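Long-range contacts in Thiol:disulfide interchange protein, thioredoxin family protein (Chlorobaculum tepidum, PDB 3OR5), which probably catalyses thiol-disulfide exchange as a thioredoxin-fold oxidoreductase, consistent with a role in cytochrome c biogenesis: residues V39-W45 and V71-E77; M56-K61 and Q89-Y93. All coordinates share one frame; numbering follows the deposited sequence.

Interaction 1. Residues V39-W45 and V71-E77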
# COMPACT_ATOMS: atom_id res chain seq x y z
N VAL A 39 -2.33 -0.95 -0.12
CA VAL A 39 -1.57 -0.14 -1.11
C VAL A 39 -1.50 1.26 -0.50
O VAL A 39 -2.53 1.87 -0.20
CB VAL A 39 -2.29 -0.12 -2.42
CG1 VAL A 39 -1.55 0.81 -3.44
CG2 VAL A 39 -2.44 -1.57 -2.97
N ASN A 40 -0.28 1.74 -0.30
CA ASN A 40 0.02 3.00 0.47
C ASN A 40 0.57 3.98 -0.53
O ASN A 40 1.67 3.83 -1.05
CB ASN A 40 1.04 2.73 1.58
CG ASN A 40 1.47 4.00 2.26
OD1 ASN A 40 0.59 4.79 2.69
ND2 ASN A 40 2.68 4.14 2.48
N PHE A 41 -0.21 5.05 -0.77
CA PHE A 41 0.28 6.19 -1.60
C PHE A 41 0.93 7.11 -0.64
O PHE A 41 0.31 7.56 0.36
CB PHE A 41 -0.90 6.91 -2.31
CG PHE A 41 -1.39 6.12 -3.51
CD1 PHE A 41 -1.01 6.42 -4.84
CD2 PHE A 41 -2.26 5.04 -3.27
CE1 PHE A 41 -1.45 5.63 -5.91
CE2 PHE A 41 -2.71 4.23 -4.35
CZ PHE A 41 -2.37 4.57 -5.70
N PHE A 42 2.20 7.39 -0.87
CA PHE A 42 3.01 8.13 0.13
C PHE A 42 4.08 9.00 -0.51
O PHE A 42 4.38 8.80 -1.70
CB PHE A 42 3.77 7.14 1.10
CG PHE A 42 4.91 6.43 0.44
CD1 PHE A 42 6.23 6.79 0.72
CD2 PHE A 42 4.68 5.38 -0.47
CE1 PHE A 42 7.30 6.18 0.08
CE2 PHE A 42 5.78 4.71 -1.09
CZ PHE A 42 7.08 5.13 -0.83
N ALA A 43 4.71 9.92 0.30
CA ALA A 43 5.91 10.54 -0.12
C ALA A 43 6.89 10.51 1.04
O ALA A 43 6.46 10.57 2.20
CB ALA A 43 5.64 12.03 -0.56
N THR A 44 8.17 10.37 0.72
CA THR A 44 9.14 10.23 1.84
C THR A 44 9.38 11.60 2.49
O THR A 44 9.91 11.62 3.59
CB THR A 44 10.49 9.66 1.43
OG1 THR A 44 11.27 10.64 0.71
CG2 THR A 44 10.28 8.40 0.55
N TRP A 45 9.02 12.69 1.81
CA TRP A 45 9.19 14.01 2.44
C TRP A 45 8.06 14.38 3.38
O TRP A 45 8.11 15.41 4.09
CB TRP A 45 9.38 15.08 1.36
CG TRP A 45 8.31 15.10 0.27
CD1 TRP A 45 8.49 14.68 -1.02
CD2 TRP A 45 6.96 15.57 0.35
NE1 TRP A 45 7.37 14.88 -1.73
CE2 TRP A 45 6.40 15.41 -0.94
CE3 TRP A 45 6.17 16.13 1.35
CZ2 TRP A 45 5.11 15.81 -1.25
CZ3 TRP A 45 4.86 16.53 1.06
CH2 TRP A 45 4.34 16.32 -0.22
N VAL A 71 2.13 -2.59 -0.27
CA VAL A 71 2.74 -2.19 -1.52
C VAL A 71 2.78 -0.66 -1.46
O VAL A 71 1.73 -0.02 -1.14
CB VAL A 71 1.83 -2.58 -2.67
CG1 VAL A 71 2.42 -2.07 -3.99
CG2 VAL A 71 1.63 -4.09 -2.75
N GLY A 72 3.94 -0.07 -1.70
CA GLY A 72 4.01 1.43 -1.62
C GLY A 72 4.02 2.02 -3.03
O GLY A 72 4.65 1.49 -3.94
N ILE A 73 3.33 3.14 -3.23
CA ILE A 73 3.36 3.86 -4.52
C ILE A 73 3.75 5.29 -4.15
O ILE A 73 3.03 5.97 -3.42
CB ILE A 73 1.99 3.80 -5.21
CG1 ILE A 73 1.71 2.31 -5.65
CG2 ILE A 73 2.03 4.75 -6.50
CD1 ILE A 73 0.30 2.09 -6.25
N ALA A 74 4.91 5.73 -4.62
CA ALA A 74 5.49 7.03 -4.16
C ALA A 74 5.03 8.11 -5.11
O ALA A 74 5.33 8.07 -6.32
CB ALA A 74 7.04 6.96 -4.19
N VAL A 75 4.33 9.10 -4.56
CA VAL A 75 3.76 10.21 -5.32
C VAL A 75 4.56 11.47 -5.09
O VAL A 75 5.21 11.59 -4.03
CB VAL A 75 2.29 10.41 -4.93
CG1 VAL A 75 1.38 9.20 -5.44
CG2 VAL A 75 2.10 10.67 -3.46
N ASN A 76 4.54 12.40 -6.06
CA ASN A 76 5.24 13.70 -5.81
C ASN A 76 6.68 13.48 -5.39
O ASN A 76 7.19 14.22 -4.58
CB ASN A 76 4.46 14.54 -4.78
CG ASN A 76 2.99 14.81 -5.19
OD1 ASN A 76 2.60 15.98 -5.40
ND2 ASN A 76 2.17 13.80 -5.22
N GLU A 77 7.35 12.48 -5.98
CA GLU A 77 8.65 12.06 -5.54
C GLU A 77 9.72 12.06 -6.62
O GLU A 77 9.47 12.42 -7.81
CB GLU A 77 8.53 10.65 -4.83
CG GLU A 77 8.38 10.86 -3.31
CD GLU A 77 9.67 11.30 -2.62
OE1 GLU A 77 10.66 11.69 -3.27
OE2 GLU A 77 9.70 11.18 -1.36

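Interaction 2. Residues M56-K61 and Q89-Y93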
# COMPACT_ATOMS: atom_id res chain seq x y z
N MSE A 56 4.85 0.32 9.43
CA MSE A 56 4.44 -0.54 8.32
C MSE A 56 5.52 -1.62 8.13
O MSE A 56 5.17 -2.78 7.89
CB MSE A 56 4.25 0.22 7.01
CG MSE A 56 2.98 1.03 7.15
SE MSE A 56 2.81 2.22 5.55
CE MSE A 56 3.06 0.98 4.23
N VAL A 57 6.77 -1.18 8.19
CA VAL A 57 7.90 -2.17 7.95
C VAL A 57 7.83 -3.22 9.08
O VAL A 57 7.99 -4.44 8.81
CB VAL A 57 9.24 -1.42 7.95
CG1 VAL A 57 10.42 -2.43 7.99
CG2 VAL A 57 9.35 -0.62 6.66
N GLN A 58 7.60 -2.81 10.33
CA GLN A 58 7.49 -3.83 11.36
C GLN A 58 6.31 -4.79 11.15
O GLN A 58 6.41 -6.02 11.39
CB GLN A 58 7.38 -3.21 12.76
CG GLN A 58 7.75 -4.25 13.83
CD GLN A 58 9.20 -4.73 13.75
OE1 GLN A 58 10.13 -3.93 13.77
NE2 GLN A 58 9.39 -6.06 13.62
N VAL A 59 5.15 -4.23 10.78
CA VAL A 59 4.00 -5.08 10.51
C VAL A 59 4.28 -6.06 9.31
O VAL A 59 3.86 -7.25 9.31
CB VAL A 59 2.73 -4.19 10.23
CG1 VAL A 59 1.54 -5.05 9.76
CG2 VAL A 59 2.38 -3.44 11.56
N GLN A 60 4.95 -5.57 8.29
CA GLN A 60 5.35 -6.43 7.16
C GLN A 60 6.16 -7.64 7.71
O GLN A 60 5.96 -8.75 7.22
CB GLN A 60 6.18 -5.62 6.15
CG GLN A 60 6.62 -6.47 4.98
CD GLN A 60 5.53 -6.67 3.97
OE1 GLN A 60 4.50 -5.99 3.96
NE2 GLN A 60 5.80 -7.55 3.04
N LYS A 61 7.07 -7.36 8.64
CA LYS A 61 7.93 -8.48 9.14
C LYS A 61 7.09 -9.52 9.86
O LYS A 61 7.33 -10.73 9.67
CB LYS A 61 8.95 -7.91 10.08
CG LYS A 61 10.03 -7.03 9.34
CD LYS A 61 11.06 -6.45 10.28
CE LYS A 61 12.02 -5.78 9.35
NZ LYS A 61 12.99 -4.88 10.08
N GLN A 89 15.43 3.13 5.86
CA GLN A 89 14.35 2.60 6.68
C GLN A 89 14.18 1.10 6.55
O GLN A 89 13.36 0.51 7.27
CB GLN A 89 13.02 3.30 6.42
CG GLN A 89 13.15 4.80 6.40
CD GLN A 89 13.55 5.40 7.71
OE1 GLN A 89 12.92 5.18 8.73
NE2 GLN A 89 14.62 6.21 7.69
N GLY A 90 14.95 0.52 5.66
CA GLY A 90 14.85 -0.92 5.41
C GLY A 90 13.48 -1.39 4.93
O GLY A 90 12.87 -2.31 5.52
N ILE A 91 12.98 -0.69 3.93
CA ILE A 91 11.67 -1.03 3.42
C ILE A 91 11.80 -2.32 2.62
O ILE A 91 12.59 -2.44 1.65
CB ILE A 91 11.13 0.11 2.56
CG1 ILE A 91 10.87 1.31 3.49
CG2 ILE A 91 9.82 -0.39 1.81
CD1 ILE A 91 10.41 2.52 2.63
N ILE A 92 11.05 -3.31 3.07
CA ILE A 92 11.14 -4.67 2.59
C ILE A 92 9.91 -5.13 1.83
O ILE A 92 9.73 -6.32 1.60
CB ILE A 92 11.30 -5.56 3.80
CG1 ILE A 92 10.17 -5.23 4.88
CG2 ILE A 92 12.81 -5.38 4.16
CD1 ILE A 92 10.00 -6.21 6.07
N TYR A 93 9.03 -4.20 1.50
CA TYR A 93 7.86 -4.53 0.64
C TYR A 93 7.99 -3.79 -0.70
O TYR A 93 8.80 -2.84 -0.79
CB TYR A 93 6.58 -4.19 1.35
CG TYR A 93 6.52 -2.80 1.91
CD1 TYR A 93 6.14 -1.73 1.07
CD2 TYR A 93 6.72 -2.57 3.22
CE1 TYR A 93 6.03 -0.37 1.62
CE2 TYR A 93 6.63 -1.29 3.79
CZ TYR A 93 6.24 -0.18 2.96
OH TYR A 93 6.11 1.15 3.48
O HOH W 1 8.69 -8.61 2.96
O HOH W 2 13.98 -3.75 7.54

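Interaction 1. Residues V39-W45 and V71-E77
With chi1 at 72°, F42 has its ring between its own backbone N and carbonyl carbon, which swings it across the neighbouring strand until one face takes the CA of A74, a CH-pi contact at 4.2 Å from the ring centroid. G72 lies at the rim of that ring, where a CB would collide with F42 CE2, so glycine leaves the room the ring needs. F41 turns the other way, CG anti to its carbonyl carbon, and runs alongside I73, whose CB sits over one ring face while V75 CG1 meets the edge at 3.7 Å from F41 CD1. I73 CD1 reaches back to V39 CG1, 3.6 Å away.

The backbones pair in parallel at 24°, V39 with V71 through F42 with A74, and four bonds stitch them: N40 N to V71 O, I73 N to N40 O, F42 N to I73 O and V75 N to F42 O. These are the central strand 36-42 and its neighbour 68-74 in a thioredoxin-type sheet, joined by a beta-alpha-beta crossover through helix 47-63; F42 touches C49, which with C46 probably forms the thioredoxin-type CxxC at the start of that helix.

Past the strands, one carboxylate oxygen, E77 OE2, grips the T44 turn. It accepts a bent bond from T44 N through its anti lone pair at 2.7 Å, and one from T44 OG1, also at 2.7 Å, on the syn side and somewhat out of the carboxylate plane; E77 OE1 is hydrogen-bonded to N81 ND2. Farther along, W45 NE1 donates almost straight (176°) to N76 O at 2.9 Å, the acceptor lying in the plane of the indole.

Interaction 2. Residues M56-K61 and Q89-Y93
The irregular segment 89-93 passes beside one flank of helix 56-61, the CA atoms of V57 and I91 coming to 6.0 Å, and no direct hydrogen bond joins the two. It begins where helix 79-89 ends in a Schellman motif: G90 takes the positive-phi C-prime place, and I91 N turns back to M86 O. The contact thus sets the end of one helix of the thioredoxin-type fold against the C-terminal half of helix 47-63.

V57 divides its two methyls: CG1 lies 3.5 Å from G90 O, whereas CG2 fits among I91 CA, I91 CG1 and Y93 CE2. The side chain of Y93 crosses those of V57 and M56 at about right angles, and I91 CG2 of its own segment covers the centre of one ring face. Selenomethionine M56, bent at chi3 (50°), packs its methyl CE against the phenol end, 3.1 Å from Y93 OH and close to Y93 CZ.

With CG anti to the backbone N (chi1 180°), the Q60 side chain slides past I92 in the opposite direction; the bend at chi2 then puts the amide beside Y93 CB, amide and ring planes 50° apart. The buried amide is turned to strand 68-74, OE1 accepting from F70 N and NE2 bonded to T69 OG1. A water accepts from Q60 NE2 at 3.1 Å and donates to I92 O at 2.9 Å. A leucine in place of Q60 would probably leave F70 N and T69 OG1 without these partners and break the water link.

Nearer the surface, I92 CD1 presses on K61 CG at 3.4 Å, tighter than usual for two carbons. The extended K61 chain ends in NZ, which donates to a second water at 3.0 Å, and that water donates to G90 O.

In the fold
From the N terminus, the chain runs up strand 36-42, enters helix 47-63 and returns along strand 68-74, where interaction 1 closes the first loop with 25 residues between its segments. Helix 79-89 follows, and the turn after it comes back to helix 47-63 to close interaction 2 with 27 residues between. The segments alternate along the chain, 39-45, 56-61, 71-77, 89-93, so the two loops cross rather than nest. Interaction 1 ties two neighbouring strands of the central sheet; interaction 2 ties the loop leading to edge strand 95-97 to helix 47-63. They meet where N40 ND2 packs on M56 SE (3.6 Å) and Y93 CD1 on G72 N (3.9 Å).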